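Toprim domain-containing protein (Geobacillus stearothermophilus, PDB 2I5R) is of unknown function but binds magnesium through a Toprim domain, the fold shared by topoisomerases and DnaG-type primases, and so probably acts on nucleic acids. Local coordinates at residues V10-G15 and V31-N36; R16-K21 and E91-P96; A60-A65 and I85-R90. All coordinates share one frame; numbering follows the deposited sequence. Where two conformers were deposited one is given.

All three contacts lie in one Toprim domain, built round a parallel four-stranded sheet. Interaction 1 pairs strands 9-13 and 31-34, and interaction 2 starts from helix 16-25, which connects them, so the segments of these two contacts alternate along the chain; their centres are about 11 Å apart. Residues 60-65 and 85-90, following strands 55-59 and 81-83, form interaction 3. It falls within the sequence spanned by interaction 2, its centre about 11 Å from that contact and 16 Å from interaction 1. Interactions 2 and 3 share the magnesium ion, and Glu14 of interaction 1 reaches toward it: loops following several strands gather round one ion at one end of the sheet.

Interaction 1. Residues V10-G15 and V31-N36; sequences VIIVEG and VIVCTN
Val10-Val13 and Val31-Cys34 run as neighbouring parallel strands 4.7 Å apart at their closest, their directions differing by 20°. Backbone bonds alternate between them: Ile11 N gives to Val31 O, Val33 N to Ile11 O, Val13 N to Val33 O, and Thr35 N to Val13 O, each at 2.9 Å. Beta-branched residues suit such extended chain, and they sort onto two faces. On one, Ile12 lies beside Val33, pointing the same way, with Ile12 CG1 4.0 Å from Val33 CB, and Val10 CG1 meets Val33 CG2 at 3.9 Å. On the other, with Val13 CG1 anti to the carbonyl carbon (chi1 -63°), Val13 CG2 is left between that carbon and the backbone N, and reaches Ile32 CG2 at 4.1 Å; Val22 of helix 16-25 covers Ile11 and Ile32, completing a beta-alpha-beta unit. Thr35 closes the pair with two branches. The side chains of Thr35 and Ile12 cross at about a right angle, their CG2 atoms 3.8 Å apart, whereas Thr35 OG1 passes 3.4 Å from Glu14 CA and is hydrogen-bonded to Gly37 O. With an alanine here, the Gly37 carbonyl would probably be left without its hydroxyl mate and a gap would open beside Ile12 CG2. Aliphatic groups thus fill the strand pair and polar ones appear at its C-terminal end, where Glu14 extends toward the magnesium ion, consistent with the acidic residue Toprim domains carry there.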
ATOM      1  N   VAL A  10      -2.139   7.759   0.472  1.00 17.76           N
ATOM      2  CA  VAL A  10      -1.242   7.122  -0.487  1.00 17.63           C
ATOM      3  C   VAL A  10      -0.941   5.722   0.002  1.00 18.62           C
ATOM      4  O   VAL A  10      -0.623   5.522   1.164  1.00 18.51           O
ATOM      5  CB  VAL A  10       0.088   7.906  -0.628  1.00 18.09           C
ATOM      6  CG1 VAL A  10       1.053   7.187  -1.593  1.00 18.57           C
ATOM      7  CG2 VAL A  10      -0.141   9.357  -1.039  1.00 17.43           C
ATOM      8  N   ILE A  11      -1.077   4.747  -0.892  1.00 18.26           N
ATOM      9  CA  ILE A  11      -0.644   3.386  -0.607  1.00 18.10           C
ATOM     10  C   ILE A  11       0.542   3.060  -1.498  1.00 18.29           C
ATOM     11  O   ILE A  11       0.494   3.285  -2.708  1.00 19.00           O
ATOM     12  CB  ILE A  11      -1.754   2.348  -0.837  1.00 18.21           C
ATOM     13  CG1 ILE A  11      -2.895   2.585   0.127  1.00 18.41           C
ATOM     14  CG2 ILE A  11      -1.216   0.909  -0.566  1.00 19.50           C
ATOM     15  CD1 ILE A  11      -4.162   1.855  -0.278  1.00 19.03           C
ATOM     16  N   ILE A  12       1.590   2.513  -0.895  1.00 17.63           N
ATOM     17  CA  ILE A  12       2.775   2.136  -1.646  1.00 18.52           C
ATOM     18  C   ILE A  12       2.816   0.622  -1.670  1.00 18.48           C
ATOM     19  O   ILE A  12       2.631  -0.039  -0.630  1.00 19.06           O
ATOM     20  CB  ILE A  12       4.064   2.756  -1.059  1.00 18.58           C
ATOM     21  CG1 ILE A  12       3.946   4.299  -1.078  1.00 19.20           C
ATOM     22  CG2 ILE A  12       5.323   2.237  -1.829  1.00 18.91           C
ATOM     23  CD1 ILE A  12       5.032   5.015  -0.296  1.00 20.96           C
ATOM     24  N   VAL A  13       3.024   0.084  -2.879  1.00 18.51           N
ATOM     25  CA  VAL A  13       3.131  -1.358  -3.112  1.00 18.06           C
ATOM     26  C   VAL A  13       4.360  -1.670  -3.959  1.00 18.08           C
ATOM     27  O   VAL A  13       4.963  -0.761  -4.538  1.00 18.39           O
ATOM     28  CB  VAL A  13       1.890  -1.925  -3.842  1.00 18.04           C
ATOM     29  CG1 VAL A  13       0.620  -1.761  -2.983  1.00 19.79           C
ATOM     30  CG2 VAL A  13       1.727  -1.294  -5.227  1.00 18.72           C
ATOM     31  N   GLU A  14       4.691  -2.959  -4.064  1.00 18.06           N
ATOM     32  CA  GLU A  14       5.911  -3.391  -4.750  0.50 17.87           C
ATOM     33  C   GLU A  14       5.712  -3.565  -6.251  1.00 19.27           C
ATOM     34  O   GLU A  14       6.604  -3.216  -7.038  1.00 20.72           O
ATOM     35  CB  GLU A  14       6.443  -4.701  -4.133  0.50 17.57           C
ATOM     36  CG  GLU A  14       7.878  -5.075  -4.580  0.50 14.57           C
ATOM     37  CD  GLU A  14       8.303  -6.489  -4.174  0.50 16.54           C
ATOM     38  OE1 GLU A  14       7.479  -7.240  -3.601  0.50 14.34           O
ATOM     39  OE2 GLU A  14       9.475  -6.843  -4.446  0.50 12.85           O
ATOM     40  N   GLY A  15       4.573  -4.126  -6.636  1.00 19.96           N
ATOM     41  CA  GLY A  15       4.388  -4.562  -8.003  1.00 21.05           C
ATOM     42  C   GLY A  15       3.146  -4.026  -8.659  1.00 21.43           C
ATOM     43  O   GLY A  15       2.208  -3.622  -7.991  1.00 21.86           O
ATOM     44  N   VAL A  31      -3.784   7.713  -4.087  1.00 17.87           N
ATOM     45  CA  VAL A  31      -2.628   7.580  -4.944  1.00 18.02           C
ATOM     46  C   VAL A  31      -1.935   6.257  -4.634  1.00 18.69           C
ATOM     47  O   VAL A  31      -1.605   5.992  -3.479  1.00 19.35           O
ATOM     48  CB  VAL A  31      -1.633   8.722  -4.721  1.00 17.65           C
ATOM     49  CG1 VAL A  31      -0.387   8.533  -5.589  1.00 19.35           C
ATOM     50  CG2 VAL A  31      -2.291  10.036  -5.061  1.00 18.78           C
ATOM     51  N   ILE A  32      -1.719   5.441  -5.663  1.00 20.00           N
ATOM     52  CA  ILE A  32      -1.018   4.175  -5.432  1.00 19.39           C
ATOM     53  C   ILE A  32       0.299   4.236  -6.163  1.00 20.08           C
ATOM     54  O   ILE A  32       0.338   4.438  -7.384  1.00 19.56           O
ATOM     55  CB  ILE A  32      -1.843   2.937  -5.860  1.00 19.32           C
ATOM     56  CG1 ILE A  32      -3.214   2.958  -5.160  1.00 19.20           C
ATOM     57  CG2 ILE A  32      -1.061   1.658  -5.527  1.00 20.16           C
ATOM     58  CD1 ILE A  32      -4.252   2.046  -5.784  1.00 21.41           C
ATOM     59  N   VAL A  33       1.373   4.074  -5.390  1.00 20.39           N
ATOM     60  CA  VAL A  33       2.725   4.183  -5.898  1.00 20.49           C
ATOM     61  C   VAL A  33       3.276   2.781  -5.934  1.00 20.65           C
ATOM     62  O   VAL A  33       3.206   2.068  -4.943  1.00 20.25           O
ATOM     63  CB  VAL A  33       3.622   5.045  -4.971  1.00 20.22           C
ATOM     64  CG1 VAL A  33       5.063   5.094  -5.479  1.00 20.29           C
ATOM     65  CG2 VAL A  33       3.064   6.442  -4.839  1.00 21.47           C
ATOM     66  N   CYS A  34       3.811   2.380  -7.077  1.00 20.54           N
ATOM     67  CA  CYS A  34       4.430   1.081  -7.232  0.50 20.78           C
ATOM     68  C   CYS A  34       5.962   1.254  -7.295  1.00 21.01           C
ATOM     69  O   CYS A  34       6.443   2.086  -8.073  1.00 20.80           O
ATOM     70  CB  CYS A  34       3.894   0.457  -8.518  0.50 20.99           C
ATOM     71  SG  CYS A  34       4.574  -1.127  -8.877  0.50 20.52           S
ATOM     72  N   THR A  35       6.717   0.471  -6.523  1.00 20.53           N
ATOM     73  CA  THR A  35       8.187   0.617  -6.485  1.00 21.07           C
ATOM     74  C   THR A  35       8.871  -0.184  -7.598  1.00 21.29           C
ATOM     75  O   THR A  35      10.066  -0.003  -7.858  1.00 21.61           O
ATOM     76  CB  THR A  35       8.780   0.170  -5.126  1.00 21.06           C
ATOM     77  OG1 THR A  35       8.589  -1.240  -4.970  1.00 21.69           O
ATOM     78  CG2 THR A  35       8.125   0.911  -3.957  1.00 20.76           C
ATOM     79  N   ASN A  36       8.102  -1.063  -8.247  1.00 22.18           N
ATOM     80  CA  ASN A  36       8.602  -1.934  -9.317  1.00 22.96           C
ATOM     81  C   ASN A  36       9.773  -2.783  -8.846  1.00 23.09           C
ATOM     82  O   ASN A  36      10.798  -2.918  -9.536  1.00 23.89           O
ATOM     83  CB  ASN A  36       8.939  -1.139 -10.592  1.00 23.55           C
ATOM     84  CG  ASN A  36       7.691  -0.697 -11.355  1.00 25.71           C
ATOM     85  OD1 ASN A  36       6.646  -1.349 -11.296  1.00 28.63           O
ATOM     86  ND2 ASN A  36       7.803   0.411 -12.087  1.00 28.83           N
TER

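Interaction 2. Residues R16-K21 and E91-P96. With MG (magnesium ion), chain D.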
ATOM      1  N   ARG A  16       3.159  -4.039  -9.988  1.00 22.12           N
ATOM      2  CA  ARG A  16       2.060  -3.519 -10.787  1.00 22.50           C
ATOM      3  C   ARG A  16       0.767  -4.268 -10.495  1.00 21.92           C
ATOM      4  O   ARG A  16      -0.297  -3.648 -10.394  1.00 22.02           O
ATOM      5  CB  ARG A  16       2.384  -3.620 -12.277  1.00 22.79           C
ATOM      6  CG  ARG A  16       1.460  -2.819 -13.171  1.00 25.83           C
ATOM      7  CD  ARG A  16       1.920  -2.906 -14.612  0.10 27.99           C
ATOM      8  NE  ARG A  16       1.760  -1.646 -15.338  0.10 31.28           N
ATOM      9  CZ  ARG A  16       0.634  -1.235 -15.918  0.10 32.90           C
ATOM     10  NH1 ARG A  16      -0.467  -1.973 -15.861  0.10 34.10           N
ATOM     11  NH2 ARG A  16       0.608  -0.075 -16.556  0.10 33.95           N
ATOM     12  N   SER A  17       0.850  -5.593 -10.372  1.00 21.55           N
ATOM     13  CA  SER A  17      -0.337  -6.394 -10.077  0.50 21.40           C
ATOM     14  C   SER A  17      -0.897  -6.049  -8.694  1.00 21.34           C
ATOM     15  O   SER A  17      -2.125  -5.976  -8.510  1.00 21.49           O
ATOM     16  CB  SER A  17      -0.048  -7.893 -10.199  0.50 21.25           C
ATOM     17  OG  SER A  17       0.688  -8.376  -9.089  0.50 21.22           O
ATOM     18  N   ASP A  18      -0.010  -5.812  -7.724  1.00 20.62           N
ATOM     19  CA  ASP A  18      -0.449  -5.386  -6.383  1.00 20.79           C
ATOM     20  C   ASP A  18      -1.259  -4.096  -6.491  1.00 20.71           C
ATOM     21  O   ASP A  18      -2.290  -3.938  -5.833  1.00 21.14           O
ATOM     22  CB  ASP A  18       0.729  -5.136  -5.432  1.00 20.99           C
ATOM     23  CG  ASP A  18       1.554  -6.392  -5.136  1.00 21.97           C
ATOM     24  OD1 ASP A  18       1.125  -7.510  -5.498  1.00 19.83           O
ATOM     25  OD2 ASP A  18       2.653  -6.236  -4.529  1.00 23.55           O
ATOM     26  N   LYS A  19      -0.777  -3.179  -7.322  1.00 20.96           N
ATOM     27  CA  LYS A  19      -1.384  -1.862  -7.508  1.00 21.23           C
ATOM     28  C   LYS A  19      -2.769  -1.985  -8.120  1.00 21.25           C
ATOM     29  O   LYS A  19      -3.725  -1.368  -7.636  1.00 21.02           O
ATOM     30  CB  LYS A  19      -0.499  -1.009  -8.426  1.00 21.75           C
ATOM     31  CG  LYS A  19      -1.108   0.337  -8.817  1.00 22.62           C
ATOM     32  CD  LYS A  19      -0.048   1.217  -9.457  1.00 27.73           C
ATOM     33  CE  LYS A  19      -0.588   2.595  -9.764  1.00 30.58           C
ATOM     34  NZ  LYS A  19       0.527   3.517 -10.120  1.00 32.23           N
ATOM     35  N   GLN A  20      -2.864  -2.769  -9.197  1.00 21.17           N
ATOM     36  CA  GLN A  20      -4.134  -2.973  -9.886  1.00 21.43           C
ATOM     37  C   GLN A  20      -5.169  -3.571  -8.938  1.00 20.90           C
ATOM     38  O   GLN A  20      -6.326  -3.159  -8.930  1.00 21.01           O
ATOM     39  CB  GLN A  20      -3.961  -3.883 -11.103  1.00 21.05           C
ATOM     40  CG  GLN A  20      -3.011  -3.350 -12.166  1.00 22.84           C
ATOM     41  CD  GLN A  20      -2.728  -4.385 -13.249  1.00 23.13           C
ATOM     42  OE1 GLN A  20      -1.590  -4.833 -13.416  0.50 24.37           O
ATOM     43  NE2 GLN A  20      -3.765  -4.783 -13.974  1.00 26.69           N
ATOM     44  N   LYS A  21      -4.729  -4.517  -8.120  1.00 20.39           N
ATOM     45  CA  LYS A  21      -5.593  -5.200  -7.176  1.00 20.27           C
ATOM     46  C   LYS A  21      -6.088  -4.298  -6.062  1.00 20.25           C
ATOM     47  O   LYS A  21      -7.272  -4.302  -5.718  1.00 19.89           O
ATOM     48  CB  LYS A  21      -4.839  -6.355  -6.564  1.00 20.82           C
ATOM     49  CG  LYS A  21      -5.756  -7.439  -6.140  1.00 22.65           C
ATOM     50  CD  LYS A  21      -4.998  -8.719  -5.990  1.00 22.90           C
ATOM     51  CE  LYS A  21      -5.877  -9.726  -5.329  1.00 22.71           C
ATOM     52  NZ  LYS A  21      -5.148 -10.978  -5.096  1.00 23.57           N
ATOM     53  N   GLU A  91       1.363 -13.489  -0.464  1.00 18.50           N
ATOM     54  CA  GLU A  91       1.562 -12.313  -1.320  1.00 17.76           C
ATOM     55  C   GLU A  91       0.271 -11.555  -1.567  1.00 17.79           C
ATOM     56  O   GLU A  91      -0.818 -12.135  -1.628  1.00 17.86           O
ATOM     57  CB  GLU A  91       2.243 -12.701  -2.628  1.00 17.85           C
ATOM     58  CG  GLU A  91       3.625 -13.292  -2.427  1.00 19.02           C
ATOM     59  CD  GLU A  91       4.362 -13.465  -3.737  1.00 19.06           C
ATOM     60  OE1 GLU A  91       3.786 -14.168  -4.601  1.00 22.89           O
ATOM     61  OE2 GLU A  91       5.491 -12.910  -3.913  1.00 19.78           O
ATOM     62  N   VAL A  92       0.390 -10.239  -1.684  1.00 17.47           N
ATOM     63  CA  VAL A  92      -0.761  -9.388  -1.991  1.00 18.04           C
ATOM     64  C   VAL A  92      -1.487  -9.931  -3.228  1.00 18.27           C
ATOM     65  O   VAL A  92      -2.725  -9.981  -3.254  1.00 18.42           O
ATOM     66  CB  VAL A  92      -0.324  -7.901  -2.199  1.00 17.73           C
ATOM     67  CG1 VAL A  92      -1.514  -7.036  -2.626  1.00 19.30           C
ATOM     68  CG2 VAL A  92       0.324  -7.361  -0.943  1.00 19.10           C
ATOM     69  N   ALA A  93      -0.717 -10.356  -4.226  1.00 18.31           N
ATOM     70  CA  ALA A  93      -1.277 -10.914  -5.457  1.00 19.17           C
ATOM     71  C   ALA A  93      -2.139 -12.164  -5.221  1.00 19.21           C
ATOM     72  O   ALA A  93      -3.103 -12.403  -5.952  1.00 20.14           O
ATOM     73  CB  ALA A  93      -0.173 -11.198  -6.460  1.00 18.88           C
ATOM     74  N   ALA A  94      -1.788 -12.955  -4.206  1.00 19.27           N
ATOM     75  CA  ALA A  94      -2.474 -14.209  -3.904  1.00 19.25           C
ATOM     76  C   ALA A  94      -3.635 -14.027  -2.918  1.00 19.21           C
ATOM     77  O   ALA A  94      -4.470 -14.916  -2.770  1.00 19.96           O
ATOM     78  CB  ALA A  94      -1.487 -15.222  -3.360  1.00 19.38           C
ATOM     79  N   ALA A  95      -3.687 -12.886  -2.234  1.00 18.30           N
ATOM     80  CA  ALA A  95      -4.753 -12.644  -1.250  1.00 18.12           C
ATOM     81  C   ALA A  95      -6.106 -12.461  -1.921  1.00 17.47           C
ATOM     82  O   ALA A  95      -6.211 -11.768  -2.927  1.00 17.96           O
ATOM     83  CB  ALA A  95      -4.432 -11.428  -0.410  1.00 19.18           C
ATOM     84  N   PRO A  96      -7.160 -13.063  -1.355  1.00 16.95           N
ATOM     85  CA  PRO A  96      -8.488 -12.834  -1.932  1.00 17.24           C
ATOM     86  C   PRO A  96      -8.858 -11.367  -1.826  1.00 17.54           C
ATOM     87  O   PRO A  96      -8.431 -10.670  -0.898  1.00 17.26           O
ATOM     88  CB  PRO A  96      -9.432 -13.626  -1.017  1.00 17.85           C
ATOM     89  CG  PRO A  96      -8.566 -14.548  -0.241  1.00 18.34           C
ATOM     90  CD  PRO A  96      -7.192 -13.925  -0.166  1.00 17.48           C
TER
HETATM   91 MG    MG D 301       6.655 -11.298  -3.258  1.00 22.54          MG
HETATM   92  O   HOH W   1       2.077  -9.669  -4.529  1.00 20.48           O
HETATM   93  O   HOH W   2       7.685  -9.695  -2.548  1.00 24.78           O
HETATM   94  O   HOH W   3       8.418 -12.104  -3.792  1.00 26.49           O
HETATM   95  O   HOH W   4       6.496 -10.418  -5.239  1.00 27.39           O
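Lys21 NZ is gripped by three backbone carbonyls of one turn: Ala95 O at 2.5 Å and Ala93 O at 2.6 Å, both short for such bonds, and Val92 O at 3.2 Å. The ammonium meets them differently, in the carbonyl plane on a lone pair of Val92 O, slightly tilted from the plane at Ala95 O, and well above it at Ala93 O, where the bond is poorly directed. A lysine suits this place because its long chain, extended with CG anti to the backbone N (chi1 -152°), spans from the helix to the turn, and an ammonium can give to several carbonyls. Val92 O also accepts from Ala95 N, which helps keep the turn closed. Helix 16-25, the crossover of the domain's first beta-alpha-beta unit, is thereby tied to the loop that carries a metal ligand: Glu91 OE2 binds magnesium at 2.1 Å. One turn earlier on the helix, the Asp18 side chain crosses that of Val92 obliquely, Asp18 CG lying 3.8 Å from Val92 CB. A water 2.6 Å from Asp18 OD1 accepts from Ala93 N at 2.9 Å and so joins the helix to the turn.

Interaction 3. Residues A60-A65 and I85-R90; sequences ADADEA and IDRAYR. With MG (magnesium ion), chain D.
Ala62 makes the tight part of this contact, its backbone N giving a 2.7 Å hydrogen bond to Arg90 O. The bond is short but bent at the hydrogen (139°), although the donor lies nearly along the C=O axis of that carbonyl (172°). The Ala62 methyl presses in beside it, CB 3.3 Å from Arg90 O and 3.8 Å from Arg87 CG. Alanine suits the spot, since its one carbon fits between a carbonyl and the aliphatic stem of an arginine. On the same inner side a buried water links Ala60 O with Ile85 N, bridging two residues that do not touch directly. Ala62 is also the centre of an inverse gamma turn, a sharp turn that probably helps bring the aspartates before and after it to a single ion. These two form the DxD pair of the Toprim domain, placed just after strand 55-59: Asp61 OD2 and Asp63 OD2 each bind magnesium at 2.1 Å, with Glu91 and three waters as the remaining ligands. Their other oxygens are used too, Asp61 OD1 by Val92 N and Asp63 OD1 by Gly66 N, the latter capping helix 64-76. Toward solvent the fit loosens. The Arg90 chain bends at its second torsion (115°), which carries the guanidinium back over the 60-65 loop until Ala62 O lies over one of its faces, 3.5 Å from Arg90 NE. No salt bridge joins it to Asp63; instead, a water donates to Asp63 OD2 at 2.6 Å and accepts from Arg90 NE at 3.1 Å, so the positive charge probably stands as a second-shell influence on this metal-binding carboxylate.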
ATOM      1  N   ALA A  60       3.104  -4.560   1.709  1.00 20.34           N
ATOM      2  CA  ALA A  60       4.112  -5.437   1.081  1.00 20.99           C
ATOM      3  C   ALA A  60       3.790  -6.913   1.312  1.00 20.92           C
ATOM      4  O   ALA A  60       3.066  -7.277   2.262  1.00 21.85           O
ATOM      5  CB  ALA A  60       5.514  -5.120   1.632  1.00 21.25           C
ATOM      6  N   ASP A  61       4.363  -7.779   0.481  1.00 19.86           N
ATOM      7  CA  ASP A  61       4.166  -9.222   0.633  1.00 20.00           C
ATOM      8  C   ASP A  61       4.754  -9.735   1.937  1.00 20.44           C
ATOM      9  O   ASP A  61       5.658  -9.114   2.484  1.00 20.82           O
ATOM     10  CB  ASP A  61       4.860 -10.001  -0.489  1.00 18.98           C
ATOM     11  CG  ASP A  61       4.228  -9.807  -1.861  1.00 19.34           C
ATOM     12  OD1 ASP A  61       3.111  -9.257  -1.994  1.00 20.08           O
ATOM     13  OD2 ASP A  61       4.887 -10.269  -2.829  1.00 21.42           O
ATOM     14  N   ALA A  62       4.241 -10.881   2.407  1.00 20.81           N
ATOM     15  CA  ALA A  62       4.874 -11.662   3.487  1.00 21.43           C
ATOM     16  C   ALA A  62       5.978 -12.562   2.940  1.00 21.47           C
ATOM     17  O   ALA A  62       5.842 -13.794   2.893  1.00 22.40           O
ATOM     18  CB  ALA A  62       3.826 -12.498   4.242  1.00 22.18           C
ATOM     19  N   ASP A  63       7.068 -11.953   2.488  1.00 21.13           N
ATOM     20  CA  ASP A  63       8.208 -12.704   1.979  1.00 21.10           C
ATOM     21  C   ASP A  63       9.453 -11.863   2.169  1.00 21.09           C
ATOM     22  O   ASP A  63       9.338 -10.717   2.631  1.00 21.19           O
ATOM     23  CB  ASP A  63       7.979 -13.171   0.519  1.00 21.36           C
ATOM     24  CG  ASP A  63       7.579 -12.050  -0.427  1.00 21.56           C
ATOM     25  OD1 ASP A  63       7.954 -10.888  -0.193  1.00 22.34           O
ATOM     26  OD2 ASP A  63       6.896 -12.349  -1.442  1.00 21.03           O
ATOM     27  N   GLU A  64      10.626 -12.405   1.833  1.00 21.30           N
ATOM     28  CA  GLU A  64      11.878 -11.676   2.058  1.00 21.59           C
ATOM     29  C   GLU A  64      11.968 -10.340   1.319  1.00 20.97           C
ATOM     30  O   GLU A  64      12.447  -9.346   1.885  1.00 20.93           O
ATOM     31  CB  GLU A  64      13.109 -12.564   1.803  1.00 21.85           C
ATOM     32  CG  GLU A  64      13.491 -12.754   0.338  1.00 22.95           C
ATOM     33  CD  GLU A  64      14.655 -13.725   0.166  0.50 22.74           C
ATOM     34  OE1 GLU A  64      14.582 -14.574  -0.745  0.50 25.14           O
ATOM     35  OE2 GLU A  64      15.635 -13.649   0.944  0.50 23.65           O
ATOM     36  N   ALA A  65      11.487 -10.306   0.079  1.00 20.12           N
ATOM     37  CA  ALA A  65      11.551  -9.090  -0.714  1.00 19.67           C
ATOM     38  C   ALA A  65      10.628  -8.040  -0.114  1.00 19.54           C
ATOM     39  O   ALA A  65      10.985  -6.848  -0.066  1.00 19.96           O
ATOM     40  CB  ALA A  65      11.180  -9.367  -2.165  1.00 20.30           C
ATOM     41  N   ILE A  85      -0.991  -8.336   5.143  1.00 17.79           N
ATOM     42  CA  ILE A  85      -1.957  -9.375   4.804  1.00 18.44           C
ATOM     43  C   ILE A  85      -1.624 -10.607   5.652  1.00 17.49           C
ATOM     44  O   ILE A  85      -0.548 -10.692   6.259  1.00 18.68           O
ATOM     45  CB  ILE A  85      -1.970  -9.771   3.313  1.00 18.54           C
ATOM     46  CG1 ILE A  85      -0.606 -10.350   2.937  1.00 20.96           C
ATOM     47  CG2 ILE A  85      -2.392  -8.576   2.413  1.00 20.25           C
ATOM     48  CD1 ILE A  85      -0.620 -11.206   1.684  1.00 21.74           C
ATOM     49  N   ASP A  86      -2.550 -11.552   5.684  1.00 16.62           N
ATOM     50  CA  ASP A  86      -2.378 -12.789   6.442  1.00 16.18           C
ATOM     51  C   ASP A  86      -1.256 -13.563   5.778  1.00 16.21           C
ATOM     52  O   ASP A  86      -1.254 -13.749   4.550  1.00 16.67           O
ATOM     53  CB  ASP A  86      -3.682 -13.599   6.399  1.00 16.06           C
ATOM     54  CG  ASP A  86      -3.707 -14.759   7.406  0.80 16.36           C
ATOM     55  OD1 ASP A  86      -2.739 -15.528   7.493  0.80 15.61           O
ATOM     56  OD2 ASP A  86      -4.719 -14.910   8.114  0.80 17.57           O
ATOM     57  N   ARG A  87      -0.326 -14.053   6.592  1.00 16.62           N
ATOM     58  CA  ARG A  87       0.776 -14.865   6.078  1.00 16.72           C
ATOM     59  C   ARG A  87       0.319 -16.119   5.334  1.00 16.53           C
ATOM     60  O   ARG A  87       1.035 -16.633   4.487  1.00 17.23           O
ATOM     61  CB  ARG A  87       1.795 -15.169   7.189  1.00 16.82           C
ATOM     62  CG  ARG A  87       2.538 -13.887   7.586  1.00 18.98           C
ATOM     63  CD  ARG A  87       3.531 -14.072   8.719  1.00 20.23           C
ATOM     64  NE  ARG A  87       4.254 -12.813   8.884  1.00 21.35           N
ATOM     65  CZ  ARG A  87       4.132 -12.000   9.931  1.00 23.67           C
ATOM     66  NH1 ARG A  87       3.360 -12.341  10.960  1.00 22.58           N
ATOM     67  NH2 ARG A  87       4.800 -10.851   9.959  1.00 23.26           N
ATOM     68  N   ALA A  88      -0.893 -16.572   5.613  1.00 16.52           N
ATOM     69  CA  ALA A  88      -1.452 -17.735   4.940  1.00 17.07           C
ATOM     70  C   ALA A  88      -1.631 -17.509   3.444  1.00 16.98           C
ATOM     71  O   ALA A  88      -1.616 -18.469   2.681  1.00 18.10           O
ATOM     72  CB  ALA A  88      -2.766 -18.141   5.593  1.00 17.19           C
ATOM     73  N   TYR A  89      -1.798 -16.247   3.028  1.00 16.37           N
ATOM     74  CA  TYR A  89      -1.893 -15.884   1.605  1.00 16.38           C
ATOM     75  C   TYR A  89      -0.548 -15.484   0.985  1.00 17.32           C
ATOM     76  O   TYR A  89      -0.370 -15.575  -0.227  1.00 18.03           O
ATOM     77  CB  TYR A  89      -2.928 -14.761   1.390  1.00 15.86           C
ATOM     78  CG  TYR A  89      -4.323 -15.183   1.856  1.00 14.27           C
ATOM     79  CD1 TYR A  89      -4.972 -16.261   1.269  1.00 16.32           C
ATOM     80  CD2 TYR A  89      -4.970 -14.519   2.884  1.00 15.22           C
ATOM     81  CE1 TYR A  89      -6.242 -16.663   1.698  1.00 15.85           C
ATOM     82  CE2 TYR A  89      -6.244 -14.914   3.313  1.00 15.70           C
ATOM     83  CZ  TYR A  89      -6.880 -15.976   2.709  1.00 16.14           C
ATOM     84  OH  TYR A  89      -8.151 -16.402   3.111  1.00 15.88           O
ATOM     85  N   ARG A  90       0.374 -15.057   1.839  1.00 17.82           N
ATOM     86  CA  ARG A  90       1.785 -14.870   1.481  1.00 18.37           C
ATOM     87  C   ARG A  90       2.010 -13.596   0.693  1.00 18.54           C
ATOM     88  O   ARG A  90       2.768 -12.729   1.126  1.00 19.17           O
ATOM     89  CB  ARG A  90       2.334 -16.048   0.684  1.00 18.66           C
ATOM     90  CG  ARG A  90       3.785 -15.881   0.299  1.00 20.96           C
ATOM     91  CD  ARG A  90       4.686 -16.922   0.955  1.00 22.00           C
ATOM     92  NE  ARG A  90       6.092 -16.568   0.739  1.00 23.28           N
ATOM     93  CZ  ARG A  90       7.119 -17.162   1.334  1.00 23.50           C
ATOM     94  NH1 ARG A  90       6.898 -18.145   2.202  1.00 24.38           N
ATOM     95  NH2 ARG A  90       8.364 -16.773   1.064  1.00 24.48           N
TER
HETATM   96 MG    MG D 301       6.655 -11.298  -3.258  1.00 22.54          MG
HETATM   97  O   HOH W   5       1.923  -8.350   4.633  1.00 21.08           O
HETATM   98  O   HOH W   6       6.649 -14.926  -1.831  1.00 35.87           O
HETATM   99  O   HOH W   2       7.685  -9.695  -2.548  1.00 24.78           O
HETATM  100  O   HOH W   3       8.418 -12.104  -3.792  1.00 26.49           O
HETATM  101  O   HOH W   4       6.496 -10.418  -5.239  1.00 27.39           O